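Lipocalin AI-4 (Rhodnius prolixus, PDB 5H9L) probably binds eicosanoids, such as cysteinyl leukotrienes, in the pocket of a secreted lipocalin barrel, with a hydroxyeicosatetraenoic acid and glutathione bound here. Local coordinates at residues A[91-96]-A[108-113]; A[34-39]-A[120-125]; A[28-33]-A[47-52]; A[53-58]-A[66-71]. All coordinates share one frame; numbering follows the deposited sequence. Where two conformers were deposited one is given.

Contact 1. Residues A[91-96]-A[108-113]. With EAH ((5S,7E,9E,11Z,14Z)-5-hydroxyicosa-7,9,11,14-tetraenoic acid), chain B; GSH (glutathione), chain C.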
# COMPACT_ATOMS: atom_id res chain seq x y z
N PHE A 91 3.30 11.93 -9.36
CA PHE A 91 4.29 11.41 -8.43
C PHE A 91 4.52 9.93 -8.63
O PHE A 91 3.74 9.25 -9.28
CB PHE A 91 3.88 11.71 -6.98
CG PHE A 91 2.61 11.03 -6.54
CD1 PHE A 91 1.38 11.62 -6.77
CD2 PHE A 91 2.66 9.81 -5.89
CE1 PHE A 91 0.22 11.00 -6.35
CE2 PHE A 91 1.51 9.17 -5.47
CZ PHE A 91 0.28 9.77 -5.70
N THR A 92 5.60 9.43 -8.04
CA THR A 92 5.92 8.01 -8.07
C THR A 92 5.86 7.45 -6.65
O THR A 92 6.27 8.12 -5.69
CB THR A 92 7.33 7.77 -8.67
OG1 THR A 92 7.43 8.42 -9.94
CG2 THR A 92 7.58 6.28 -8.84
N SER A 93 5.34 6.24 -6.50
CA SER A 93 5.30 5.58 -5.20
C SER A 93 5.63 4.10 -5.35
O SER A 93 5.33 3.49 -6.38
CB SER A 93 3.92 5.74 -4.56
OG SER A 93 3.91 5.29 -3.21
N TYR A 94 6.26 3.51 -4.33
CA TYR A 94 6.67 2.11 -4.36
C TYR A 94 5.94 1.33 -3.29
O TYR A 94 5.71 1.84 -2.20
CB TYR A 94 8.18 2.01 -4.15
CG TYR A 94 8.98 2.71 -5.22
CD1 TYR A 94 9.18 4.09 -5.16
CD2 TYR A 94 9.50 2.02 -6.30
CE1 TYR A 94 9.89 4.75 -6.15
CE2 TYR A 94 10.21 2.66 -7.28
CZ TYR A 94 10.40 4.03 -7.20
OH TYR A 94 11.11 4.68 -8.19
N MET A 95 5.59 0.08 -3.59
CA MET A 95 4.91 -0.74 -2.60
C MET A 95 5.27 -2.22 -2.71
O MET A 95 5.66 -2.69 -3.78
CB MET A 95 3.40 -0.57 -2.72
CG MET A 95 2.87 -0.92 -4.12
SD MET A 95 1.37 -1.89 -4.12
CE MET A 95 2.18 -3.15 -3.19
N ALA A 96 5.12 -2.95 -1.61
CA ALA A 96 5.16 -4.41 -1.62
C ALA A 96 4.08 -4.93 -0.70
O ALA A 96 3.79 -4.34 0.35
CB ALA A 96 6.53 -4.90 -1.15
N LEU A 108 0.49 -3.93 3.59
CA LEU A 108 1.44 -3.42 2.58
C LEU A 108 2.46 -2.51 3.20
O LEU A 108 2.21 -1.88 4.24
CB LEU A 108 0.70 -2.66 1.48
CG LEU A 108 0.16 -3.44 0.29
CD1 LEU A 108 -0.87 -4.47 0.76
CD2 LEU A 108 -0.46 -2.51 -0.75
N TYR A 109 3.63 -2.44 2.56
CA TYR A 109 4.61 -1.42 2.83
C TYR A 109 4.62 -0.46 1.65
O TYR A 109 4.59 -0.91 0.50
CB TYR A 109 5.99 -2.06 3.04
CG TYR A 109 7.12 -1.08 3.20
CD1 TYR A 109 7.30 -0.37 4.38
CD2 TYR A 109 8.04 -0.87 2.18
CE1 TYR A 109 8.34 0.53 4.53
CE2 TYR A 109 9.07 0.02 2.31
CZ TYR A 109 9.22 0.72 3.49
OH TYR A 109 10.28 1.61 3.61
N ARG A 110 4.70 0.84 1.91
CA ARG A 110 4.70 1.84 0.86
C ARG A 110 5.82 2.83 1.15
O ARG A 110 6.05 3.19 2.31
CB ARG A 110 3.35 2.56 0.76
CG ARG A 110 3.27 3.54 -0.40
CD ARG A 110 1.85 3.98 -0.72
NE ARG A 110 1.26 4.74 0.36
CZ ARG A 110 -0.03 5.05 0.46
NH1 ARG A 110 -0.89 4.65 -0.48
NH2 ARG A 110 -0.47 5.74 1.49
N CYS A 111 6.52 3.28 0.12
CA CYS A 111 7.63 4.21 0.31
C CYS A 111 7.84 5.06 -0.94
O CYS A 111 7.57 4.61 -2.04
CB CYS A 111 8.91 3.44 0.65
SG CYS A 111 10.37 4.43 1.12
N GLY A 112 8.31 6.28 -0.75
CA GLY A 112 8.63 7.14 -1.88
C GLY A 112 9.42 8.34 -1.42
O GLY A 112 9.50 8.61 -0.21
N LEU A 113 10.04 9.04 -2.36
CA LEU A 113 10.79 10.26 -2.06
C LEU A 113 9.92 11.50 -2.18
O LEU A 113 10.12 12.47 -1.43
CB LEU A 113 12.01 10.40 -2.99
CG LEU A 113 13.06 9.30 -2.89
CD1 LEU A 113 14.21 9.58 -3.84
CD2 LEU A 113 13.56 9.17 -1.46
O1 EAH B . 1.26 6.55 3.63
C1 EAH B . 2.43 6.70 3.20
O2 EAH B . 2.86 5.94 2.29
C2 EAH B . 3.32 7.77 3.80
C3 EAH B . 3.41 8.95 2.87
C4 EAH B . 2.01 9.48 2.67
C5 EAH B . 1.94 10.16 1.32
O3 EAH B . 0.78 10.95 1.28
C6 EAH B . 1.82 9.21 0.32
C7 EAH B . 1.03 8.96 -0.78
C8 EAH B . 1.27 7.92 -1.60
C9 EAH B . 0.12 7.37 -2.41
C10 EAH B . 0.30 6.36 -3.27
C11 EAH B . -0.92 5.69 -3.85
C12 EAH B . -0.88 4.63 -4.69
C13 EAH B . 0.39 3.96 -5.17
C14 EAH B . 1.03 3.14 -4.08
C15 EAH B . 0.54 1.96 -3.63
C16 EAH B . -0.72 1.30 -4.15
C17 EAH B . -1.23 0.29 -3.15
C18 EAH B . -2.69 -0.02 -3.39
C19 EAH B . -2.87 -1.46 -3.83
C20 EAH B . -4.34 -1.82 -3.80
N1 GSH C . 5.88 17.78 -1.15
CA1 GSH C . 6.09 17.80 -2.55
C1 GSH C . 5.36 18.98 -3.15
O11 GSH C . 4.57 19.66 -2.44
O12 GSH C . 5.54 19.28 -4.37
CB1 GSH C . 5.58 16.51 -3.20
CG1 GSH C . 4.10 16.30 -2.86
CD1 GSH C . 3.58 15.04 -3.50
OE1 GSH C . 4.17 14.47 -4.40
N2 GSH C . 2.31 14.52 -3.03
CA2 GSH C . 1.80 13.31 -3.65
C2 GSH C . 0.31 13.52 -3.84
O2 GSH C . -0.12 14.53 -4.36
CB2 GSH C . 2.09 12.13 -2.83
SG2 GSH C . 1.81 12.46 -1.10
N3 GSH C . -0.61 12.53 -3.39
CA3 GSH C . -2.00 12.76 -3.58
C3 GSH C . -2.74 11.80 -2.69
O31 GSH C . -3.99 11.82 -2.66
O32 GSH C . -2.09 10.98 -1.99
O HOH W 1 8.39 9.67 -5.20
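Y94 with C111 and A96 with Y109 form antiparallel hydrogen-bonded pairs, M95 and R110 make the non-hydrogen-bonded pair between them, and the N-to-C directions of the two strand segments are 152° apart. Two amide-to-carbonyl bonds close each hydrogen-bonded pair; the shortest of the four is C111 N to Y94 O, 2.8 Å. Between these rungs M95 CA lies 3.1 Å from Y109 O, a CA-H...O contact.

The face carrying M95 and R110 is turned to the bound fatty acid EAH. R110 leaves its strand with CG anti to the backbone N (chi1 -176°) and bends at chi3, which sets the guanidinium against the ligand carboxylate. NE reaches EAH O2 at 2.8 Å, and NH2 reaches EAH O1 at 2.9 Å with a nearly straight N-H...O of 176°. EAH C9 lies over one face of the same guanidinium, the ligand curling round it. S93 OG touches R110 CG at 3.4 Å but finds its hydrogen bond in Y114 OH. M95, bent at chi2 and chi3, places SD 3.5 Å from EAH C17 and CE 3.7 Å from L108 CD2. F91 meets both ligands, glutathione CB2 over its ring centre and EAH C10 at its edge.

On the other face C111 is disulfide-bonded to C10. Backbone bonds continue the sheet outward, from strand 90-100 to strand 78-85 and from strand 105-112 to strand 120-127.

Contact 2. Residues A[34-39]-A[120-125]. With EAH ((5S,7E,9E,11Z,14Z)-5-hydroxyicosa-7,9,11,14-tetraenoic acid), chain B.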
# COMPACT_ATOMS: atom_id res chain seq x y z
N THR A 34 -7.87 0.94 5.72
CA THR A 34 -8.58 1.11 6.98
C THR A 34 -7.67 1.49 8.15
O THR A 34 -8.13 2.08 9.12
CB THR A 34 -9.37 -0.17 7.37
OG1 THR A 34 -8.50 -1.30 7.50
CG2 THR A 34 -10.42 -0.49 6.31
N HIS A 35 -6.39 1.13 8.09
CA HIS A 35 -5.43 1.40 9.19
C HIS A 35 -4.06 1.66 8.62
O HIS A 35 -3.74 1.18 7.54
CB HIS A 35 -5.32 0.22 10.16
CG HIS A 35 -6.59 -0.16 10.84
ND1 HIS A 35 -7.63 -0.77 10.18
CD2 HIS A 35 -6.96 -0.06 12.14
CE1 HIS A 35 -8.61 -0.99 11.04
NE2 HIS A 35 -8.23 -0.57 12.23
N SER A 36 -3.23 2.38 9.37
CA SER A 36 -1.85 2.60 8.94
C SER A 36 -0.97 2.90 10.15
O SER A 36 -1.47 3.32 11.20
CB SER A 36 -1.77 3.73 7.92
OG SER A 36 -2.26 4.95 8.47
N ARG A 37 0.33 2.67 10.02
CA ARG A 37 1.25 2.99 11.11
C ARG A 37 1.26 4.49 11.41
O ARG A 37 1.16 4.90 12.57
CB ARG A 37 2.67 2.53 10.76
CG ARG A 37 3.67 2.74 11.89
CD ARG A 37 5.11 2.55 11.43
NE ARG A 37 5.48 3.59 10.48
CZ ARG A 37 6.46 3.51 9.60
NH1 ARG A 37 7.23 2.43 9.53
NH2 ARG A 37 6.69 4.53 8.78
N ASP A 38 1.39 5.29 10.36
CA ASP A 38 1.42 6.75 10.46
C ASP A 38 0.16 7.24 9.81
O ASP A 38 -0.25 6.68 8.80
CB ASP A 38 2.63 7.36 9.75
CG ASP A 38 3.95 6.79 10.21
OD1 ASP A 38 4.03 6.25 11.33
OD2 ASP A 38 4.92 6.90 9.44
N SER A 39 -0.46 8.28 10.36
CA SER A 39 -1.70 8.78 9.78
C SER A 39 -1.75 10.30 9.82
O SER A 39 -1.14 10.95 10.66
CB SER A 39 -2.91 8.19 10.51
OG SER A 39 -2.90 8.50 11.90
N LYS A 120 9.70 8.88 2.63
CA LYS A 120 8.57 8.80 3.54
C LYS A 120 7.90 7.46 3.32
O LYS A 120 7.51 7.13 2.20
CB LYS A 120 7.57 9.94 3.33
CG LYS A 120 8.15 11.33 3.54
CD LYS A 120 7.08 12.41 3.70
CE LYS A 120 5.71 11.96 3.21
NZ LYS A 120 4.66 12.94 3.58
N ASP A 121 7.79 6.65 4.37
CA ASP A 121 7.24 5.32 4.19
C ASP A 121 6.13 5.04 5.20
O ASP A 121 5.84 5.88 6.06
CB ASP A 121 8.35 4.24 4.24
CG ASP A 121 9.01 4.10 5.60
OD1 ASP A 121 8.62 4.78 6.57
OD2 ASP A 121 9.94 3.27 5.71
N ASN A 122 5.50 3.88 5.08
CA ASN A 122 4.36 3.55 5.93
C ASN A 122 4.05 2.08 5.83
O ASN A 122 4.39 1.45 4.82
CB ASN A 122 3.12 4.36 5.52
CG ASN A 122 2.22 4.74 6.70
OD1 ASN A 122 2.34 4.21 7.80
ND2 ASN A 122 1.31 5.68 6.46
N PHE A 123 3.39 1.54 6.85
CA PHE A 123 2.74 0.24 6.71
C PHE A 123 1.24 0.47 6.71
O PHE A 123 0.72 1.26 7.49
CB PHE A 123 3.14 -0.72 7.83
CG PHE A 123 4.54 -1.25 7.69
CD1 PHE A 123 5.62 -0.56 8.21
CD2 PHE A 123 4.76 -2.46 7.05
CE1 PHE A 123 6.91 -1.06 8.09
CE2 PHE A 123 6.02 -2.97 6.92
CZ PHE A 123 7.11 -2.28 7.45
N LEU A 124 0.56 -0.23 5.80
CA LEU A 124 -0.83 0.03 5.46
C LEU A 124 -1.62 -1.25 5.61
O LEU A 124 -1.20 -2.29 5.11
CB LEU A 124 -0.96 0.53 4.02
CG LEU A 124 -0.08 1.72 3.61
CD1 LEU A 124 -0.23 2.00 2.12
CD2 LEU A 124 -0.42 2.94 4.42
N LEU A 125 -2.77 -1.17 6.27
CA LEU A 125 -3.68 -2.31 6.29
C LEU A 125 -4.90 -2.02 5.42
O LEU A 125 -5.66 -1.07 5.67
CB LEU A 125 -4.12 -2.63 7.72
CG LEU A 125 -5.07 -3.82 7.86
CD1 LEU A 125 -4.41 -5.11 7.41
CD2 LEU A 125 -5.56 -3.96 9.28
O1 EAH B . 1.26 6.55 3.63
C1 EAH B . 2.43 6.70 3.20
O2 EAH B . 2.86 5.94 2.29
C2 EAH B . 3.32 7.77 3.80
C3 EAH B . 3.41 8.95 2.87
C4 EAH B . 2.01 9.48 2.67
C5 EAH B . 1.94 10.16 1.32
O3 EAH B . 0.78 10.95 1.28
C6 EAH B . 1.82 9.21 0.32
C7 EAH B . 1.03 8.96 -0.78
C8 EAH B . 1.27 7.92 -1.60
C9 EAH B . 0.12 7.37 -2.41
C10 EAH B . 0.30 6.36 -3.27
C11 EAH B . -0.92 5.69 -3.85
C12 EAH B . -0.88 4.63 -4.69
C13 EAH B . 0.39 3.96 -5.17
C14 EAH B . 1.03 3.14 -4.08
C15 EAH B . 0.54 1.96 -3.63
C16 EAH B . -0.72 1.30 -4.15
C17 EAH B . -1.23 0.29 -3.15
C18 EAH B . -2.69 -0.02 -3.39
C19 EAH B . -2.87 -1.46 -3.83
C20 EAH B . -4.34 -1.82 -3.80
O HOH W 2 9.76 2.14 8.08
O HOH W 3 5.10 8.34 7.11
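T34 and H35 both face L125 in a classic beta bulge. L125 O accepts T34 N at 3.0 Å and, weakly, H35 N, while L125 N gives to H35 O. One rung further R37 N donates to F123 O, 2.9 Å. F123 N, by contrast, is buried with no partner in the model.

N122 spends its whole amide. OD1 takes D38 N at 2.9 Å; one N-H of ND2 goes to D38 O, and the other to EAH O1, 3.0 Å away with an angle of 169°. This pattern fixes which way the amide is turned. D38 O is gripped twice, S36 OG and N122 ND2 arriving from opposite faces of its carbonyl plane.

The R37 guanidinium holds D38 side-on, NE to OD1 and NH2 to OD2, and NH2 also bridges to D121 OD1 at 2.9 Å. All three oxygens lie near the guanidinium plane, yet each is met from above its own carboxylate plane. A water links R37 NH1 to D121 OD2, which is further bonded to Y109 OH; a second joins D38 OD2 to D121 O.

D38 N and O thus hold the N122 amide; the R37-D38-D121 network, by holding D38, probably adds to this, so that one N-H is directed at the ligand carboxylate.

Contact 3. Residues A[28-33]-A[47-52]. With EAH ((5S,7E,9E,11Z,14Z)-5-hydroxyicosa-7,9,11,14-tetraenoic acid), chain B.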
# COMPACT_ATOMS: atom_id res chain seq x y z
N THR A 28 -7.15 -7.21 -7.93
CA THR A 28 -8.50 -7.38 -8.41
C THR A 28 -9.44 -6.77 -7.37
O THR A 28 -9.10 -6.74 -6.18
CB THR A 28 -8.83 -8.87 -8.65
OG1 THR A 28 -10.07 -8.98 -9.37
CG2 THR A 28 -8.93 -9.62 -7.33
N GLY A 29 -10.57 -6.24 -7.81
CA GLY A 29 -11.57 -5.70 -6.92
C GLY A 29 -11.19 -4.40 -6.22
O GLY A 29 -10.35 -3.64 -6.71
N ASP A 30 -11.83 -4.16 -5.08
CA ASP A 30 -11.65 -2.94 -4.29
C ASP A 30 -10.93 -3.24 -2.99
O ASP A 30 -11.17 -4.27 -2.38
CB ASP A 30 -13.00 -2.30 -3.94
CG ASP A 30 -13.71 -1.72 -5.14
OD1 ASP A 30 -13.06 -1.47 -6.17
OD2 ASP A 30 -14.94 -1.50 -5.04
N TRP A 31 -10.07 -2.32 -2.57
CA TRP A 31 -9.37 -2.43 -1.29
C TRP A 31 -9.56 -1.13 -0.52
O TRP A 31 -9.20 -0.06 -1.02
CB TRP A 31 -7.88 -2.68 -1.50
CG TRP A 31 -7.47 -4.08 -1.89
CD1 TRP A 31 -7.03 -4.50 -3.11
CD2 TRP A 31 -7.42 -5.23 -1.03
NE1 TRP A 31 -6.72 -5.83 -3.08
CE2 TRP A 31 -6.94 -6.31 -1.81
CE3 TRP A 31 -7.73 -5.45 0.31
CZ2 TRP A 31 -6.76 -7.59 -1.28
CZ3 TRP A 31 -7.56 -6.72 0.83
CH2 TRP A 31 -7.07 -7.77 0.04
N TYR A 32 -10.10 -1.19 0.70
CA TYR A 32 -10.23 0.00 1.54
C TYR A 32 -9.03 0.14 2.46
O TYR A 32 -8.64 -0.82 3.13
CB TYR A 32 -11.51 -0.06 2.39
CG TYR A 32 -12.78 -0.06 1.59
CD1 TYR A 32 -13.28 -1.24 1.06
CD2 TYR A 32 -13.49 1.12 1.36
CE1 TYR A 32 -14.44 -1.26 0.31
CE2 TYR A 32 -14.67 1.10 0.60
CZ TYR A 32 -15.12 -0.09 0.09
OH TYR A 32 -16.28 -0.12 -0.65
N LEU A 33 -8.46 1.33 2.52
CA LEU A 33 -7.33 1.58 3.42
C LEU A 33 -7.87 1.91 4.81
O LEU A 33 -8.29 3.04 5.07
CB LEU A 33 -6.46 2.71 2.85
CG LEU A 33 -5.28 3.16 3.69
CD1 LEU A 33 -4.47 1.97 4.19
CD2 LEU A 33 -4.40 4.10 2.90
N LYS A 47 -10.71 4.37 -0.95
CA LYS A 47 -11.05 3.13 -1.63
C LYS A 47 -10.20 3.00 -2.88
O LYS A 47 -10.28 3.82 -3.79
CB LYS A 47 -12.54 3.09 -2.00
CG LYS A 47 -12.94 1.82 -2.75
CD LYS A 47 -14.44 1.75 -3.04
CE LYS A 47 -14.83 2.70 -4.16
NZ LYS A 47 -16.25 2.50 -4.57
N TYR A 48 -9.36 1.98 -2.90
CA TYR A 48 -8.50 1.71 -4.04
C TYR A 48 -9.19 0.75 -4.99
O TYR A 48 -9.44 -0.40 -4.65
CB TYR A 48 -7.15 1.17 -3.55
CG TYR A 48 -6.27 2.22 -2.88
CD1 TYR A 48 -6.59 2.73 -1.63
CD2 TYR A 48 -5.12 2.69 -3.51
CE1 TYR A 48 -5.79 3.71 -1.03
CE2 TYR A 48 -4.31 3.65 -2.90
CZ TYR A 48 -4.64 4.15 -1.67
OH TYR A 48 -3.86 5.11 -1.08
N GLN A 49 -9.51 1.24 -6.18
CA GLN A 49 -10.13 0.43 -7.22
C GLN A 49 -9.07 -0.10 -8.16
O GLN A 49 -8.22 0.65 -8.65
CB GLN A 49 -11.15 1.26 -7.99
CG GLN A 49 -12.21 1.90 -7.07
CD GLN A 49 -13.28 2.64 -7.83
OE1 GLN A 49 -13.52 3.82 -7.58
NE2 GLN A 49 -13.95 1.95 -8.74
N THR A 50 -9.09 -1.40 -8.42
CA THR A 50 -8.10 -2.00 -9.30
C THR A 50 -8.70 -2.35 -10.66
O THR A 50 -9.90 -2.65 -10.77
CB THR A 50 -7.48 -3.28 -8.71
OG1 THR A 50 -8.46 -4.32 -8.71
CG2 THR A 50 -6.97 -3.04 -7.30
N GLY A 51 -7.85 -2.30 -11.69
CA GLY A 51 -8.20 -2.77 -13.02
C GLY A 51 -7.08 -3.63 -13.58
O GLY A 51 -6.08 -3.89 -12.90
N SER A 52 -7.23 -4.07 -14.83
CA SER A 52 -6.22 -4.89 -15.49
C SER A 52 -4.91 -4.14 -15.64
O SER A 52 -4.89 -2.92 -15.63
CB SER A 52 -6.67 -5.34 -16.88
OG SER A 52 -7.99 -5.85 -16.89
O1 EAH B . 1.26 6.55 3.63
C1 EAH B . 2.43 6.70 3.20
O2 EAH B . 2.86 5.94 2.29
C2 EAH B . 3.32 7.77 3.80
C3 EAH B . 3.41 8.95 2.87
C4 EAH B . 2.01 9.48 2.67
C5 EAH B . 1.94 10.16 1.32
O3 EAH B . 0.78 10.95 1.28
C6 EAH B . 1.82 9.21 0.32
C7 EAH B . 1.03 8.96 -0.78
C8 EAH B . 1.27 7.92 -1.60
C9 EAH B . 0.12 7.37 -2.41
C10 EAH B . 0.30 6.36 -3.27
C11 EAH B . -0.92 5.69 -3.85
C12 EAH B . -0.88 4.63 -4.69
C13 EAH B . 0.39 3.96 -5.17
C14 EAH B . 1.03 3.14 -4.08
C15 EAH B . 0.54 1.96 -3.63
C16 EAH B . -0.72 1.30 -4.15
C17 EAH B . -1.23 0.29 -3.15
C18 EAH B . -2.69 -0.02 -3.39
C19 EAH B . -2.87 -1.46 -3.83
C20 EAH B . -4.34 -1.82 -3.80
O HOH W 4 -10.48 -5.63 -10.78
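G29 O receives two bonds from T50: OG1 at 2.8 Å, in the carbonyl plane and on a lone pair, and the backbone N at 3.1 Å, nearly in line with C=O. The T50 hydroxyl is brought there by chi1 of 70°, which sets OG1 between the backbone N and carbonyl carbon. A water accepts from G29 N and donates to T50 O, a further link between G29 and T50. Further in, W31 and Y48 form an antiparallel hydrogen-bonded pair, with Y48 N 2.8 Å from W31 O.

On the face of Y32 and K47 the lysine chain runs alongside the tyrosine, CG standing over the ring at 4.2 Å from its centroid, a CH-pi contact 24° off the normal. D30 OD2 and K47 NZ are 4.2 Å apart, a charge attraction too long for a salt bridge. The face of W31 and Y48 looks onto the ligand tail: Y48 CD2 lies 3.6 Å from EAH C18, and W31 CD1 lies 3.9 Å from EAH C20. L33 CB flanks Y48, whose hydroxyl bonds to E46 and R110.

G29, at a phi of 71°, and W31 fit the Gly-X-Trp motif that opens the first strand of lipocalins. As in that family, the tryptophan packs against an arginine just past the last barrel strand, here R128 after strand 120-127, in a cation-pi contact.

Contact 4. Residues A[53-58]-A[66-71]; sequences NLQLNF and KCSGST. With EAH ((5S,7E,9E,11Z,14Z)-5-hydroxyicosa-7,9,11,14-tetraenoic acid), chain B.
A beta hairpin of the lipocalin barrel, strands 55-60 and 63-71, meets here, with L56 and C67 as its antiparallel hydrogen-bonded pair and axes at 155°. C67 N to L56 O measures 2.9 Å, and the return bond L56 N to C67 O is 3.0 Å. The next bond along, G69 N to L54 O, is 2.8 Å long. L54 has a positive phi (61°), as does N53 before it, so the chain is still turning as it enters the strand; the L54 side chain folds over G69, CD1 lying 3.6 Å from G69 O.

Outside the barrel the Q55 amide curls back to its own segment, NE2 donating to N53 O at 2.8 Å. A water there donates to N53 O and G69 O and accepts from S68 OG, bridging the turn at N53 to S68 and G69 of the partner strand.

Inside, L56 CG sits between its backbone N and carbonyl carbon (chi1 61°), which swings CD1 to 3.5 Å from C67 CB, while CD2 turns to the ligand tail. C67 is disulfide-bonded to C83 on strand 78-85. Its SG approaches the F58 ring at the edge, 5.4 Å from the centroid. The same ring, stacked on Y48, touches the lipid through CE1, which lies 3.4 Å from EAH C11.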
# COMPACT_ATOMS: atom_id res chain seq x y z
N ASN A 53 -3.83 -4.89 -15.79
CA ASN A 53 -2.50 -4.34 -16.08
C ASN A 53 -2.03 -3.34 -15.04
O ASN A 53 -1.44 -2.31 -15.38
CB ASN A 53 -2.49 -3.67 -17.46
CG ASN A 53 -2.94 -4.61 -18.56
OD1 ASN A 53 -2.65 -5.80 -18.53
ND2 ASN A 53 -3.67 -4.07 -19.53
N LEU A 54 -2.31 -3.64 -13.77
CA LEU A 54 -1.78 -2.86 -12.65
C LEU A 54 -2.23 -1.41 -12.70
O LEU A 54 -1.49 -0.50 -12.35
CB LEU A 54 -0.24 -2.95 -12.64
CG LEU A 54 0.33 -4.37 -12.49
CD1 LEU A 54 1.86 -4.37 -12.60
CD2 LEU A 54 -0.12 -4.97 -11.17
N GLN A 55 -3.47 -1.19 -13.13
CA GLN A 55 -4.03 0.15 -13.08
C GLN A 55 -4.84 0.30 -11.81
O GLN A 55 -5.49 -0.65 -11.35
CB GLN A 55 -4.91 0.43 -14.30
CG GLN A 55 -4.20 0.23 -15.62
CD GLN A 55 -2.95 1.08 -15.75
OE1 GLN A 55 -3.01 2.30 -15.80
NE2 GLN A 55 -1.79 0.42 -15.80
N LEU A 56 -4.78 1.47 -11.20
CA LEU A 56 -5.63 1.69 -10.04
C LEU A 56 -6.12 3.13 -9.98
O LEU A 56 -5.57 4.03 -10.61
CB LEU A 56 -4.92 1.29 -8.75
CG LEU A 56 -3.62 1.92 -8.25
CD1 LEU A 56 -3.89 3.21 -7.50
CD2 LEU A 56 -2.90 0.93 -7.35
N ASN A 57 -7.22 3.30 -9.26
CA ASN A 57 -7.84 4.59 -9.05
C ASN A 57 -8.14 4.69 -7.57
O ASN A 57 -8.57 3.72 -6.98
CB ASN A 57 -9.14 4.72 -9.87
CG ASN A 57 -8.90 4.93 -11.35
OD1 ASN A 57 -7.77 4.90 -11.83
ND2 ASN A 57 -9.98 5.16 -12.09
N PHE A 58 -7.90 5.84 -6.96
CA PHE A 58 -8.41 6.01 -5.60
C PHE A 58 -8.78 7.46 -5.35
O PHE A 58 -8.35 8.36 -6.05
CB PHE A 58 -7.41 5.52 -4.55
CG PHE A 58 -6.15 6.36 -4.41
CD1 PHE A 58 -5.06 6.11 -5.23
CD2 PHE A 58 -6.04 7.34 -3.44
CE1 PHE A 58 -3.90 6.85 -5.11
CE2 PHE A 58 -4.88 8.09 -3.31
CZ PHE A 58 -3.80 7.84 -4.15
N LYS A 66 -5.08 8.55 -10.30
CA LYS A 66 -4.97 7.41 -11.21
C LYS A 66 -3.52 6.97 -11.29
O LYS A 66 -2.63 7.80 -11.49
CB LYS A 66 -5.51 7.78 -12.59
CG LYS A 66 -6.99 8.09 -12.57
CD LYS A 66 -7.50 8.53 -13.93
CE LYS A 66 -8.98 8.86 -13.89
NZ LYS A 66 -9.30 9.81 -12.79
N CYS A 67 -3.29 5.68 -11.14
CA CYS A 67 -1.92 5.15 -11.10
C CYS A 67 -1.72 3.99 -12.05
O CYS A 67 -2.63 3.21 -12.32
CB CYS A 67 -1.54 4.70 -9.70
SG CYS A 67 -1.69 5.93 -8.38
N SER A 68 -0.49 3.86 -12.54
CA SER A 68 -0.12 2.77 -13.42
C SER A 68 1.10 2.08 -12.82
O SER A 68 2.11 2.73 -12.53
CB SER A 68 0.19 3.28 -14.82
OG SER A 68 0.61 2.23 -15.66
N GLY A 69 1.02 0.77 -12.61
CA GLY A 69 2.09 0.06 -11.95
C GLY A 69 2.97 -0.78 -12.85
O GLY A 69 2.64 -1.13 -13.99
N SER A 70 4.13 -1.13 -12.30
CA SER A 70 5.08 -2.03 -12.94
C SER A 70 5.95 -2.68 -11.88
O SER A 70 6.15 -2.13 -10.80
CB SER A 70 5.94 -1.29 -13.96
OG SER A 70 6.63 -0.22 -13.35
N THR A 71 6.47 -3.86 -12.18
CA THR A 71 7.34 -4.54 -11.23
C THR A 71 8.70 -3.86 -11.18
O THR A 71 9.15 -3.26 -12.15
CB THR A 71 7.51 -6.03 -11.59
OG1 THR A 71 7.97 -6.14 -12.95
CG2 THR A 71 6.19 -6.77 -11.46
O1 EAH B . 1.26 6.55 3.63
C1 EAH B . 2.43 6.70 3.20
O2 EAH B . 2.86 5.94 2.29
C2 EAH B . 3.32 7.77 3.80
C3 EAH B . 3.41 8.95 2.87
C4 EAH B . 2.01 9.48 2.67
C5 EAH B . 1.94 10.16 1.32
O3 EAH B . 0.78 10.95 1.28
C6 EAH B . 1.82 9.21 0.32
C7 EAH B . 1.03 8.96 -0.78
C8 EAH B . 1.27 7.92 -1.60
C9 EAH B . 0.12 7.37 -2.41
C10 EAH B . 0.30 6.36 -3.27
C11 EAH B . -0.92 5.69 -3.85
C12 EAH B . -0.88 4.63 -4.69
C13 EAH B . 0.39 3.96 -5.17
C14 EAH B . 1.03 3.14 -4.08
C15 EAH B . 0.54 1.96 -3.63
C16 EAH B . -0.72 1.30 -4.15
C17 EAH B . -1.23 0.29 -3.15
C18 EAH B . -2.69 -0.02 -3.39
C19 EAH B . -2.87 -1.46 -3.83
C20 EAH B . -4.34 -1.82 -3.80
O HOH W 5 0.98 -0.42 -16.12

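In the fold
All four contacts belong to one curled antiparallel sheet whose eight main strands run from 30-36 to 120-127. Contacts 3, 4 and 1 follow in series along the chain, each within a hairpin of consecutive strands. Contact 2 joins the first of these strands to the last across 80 residues, closing the barrel, and contacts 4 and 1 are nested inside its loop. It shares strand 30-36 with contact 3, their centres about 17 Å apart. Contacts 3 and 4 are closer, about 10 Å between centres, whereas contacts 2 and 4 stand about 19 Å apart. Every contact touches EAH: contacts 1 and 2 bond its carboxylate, and contacts 1, 3 and 4 line its hydrocarbon chain.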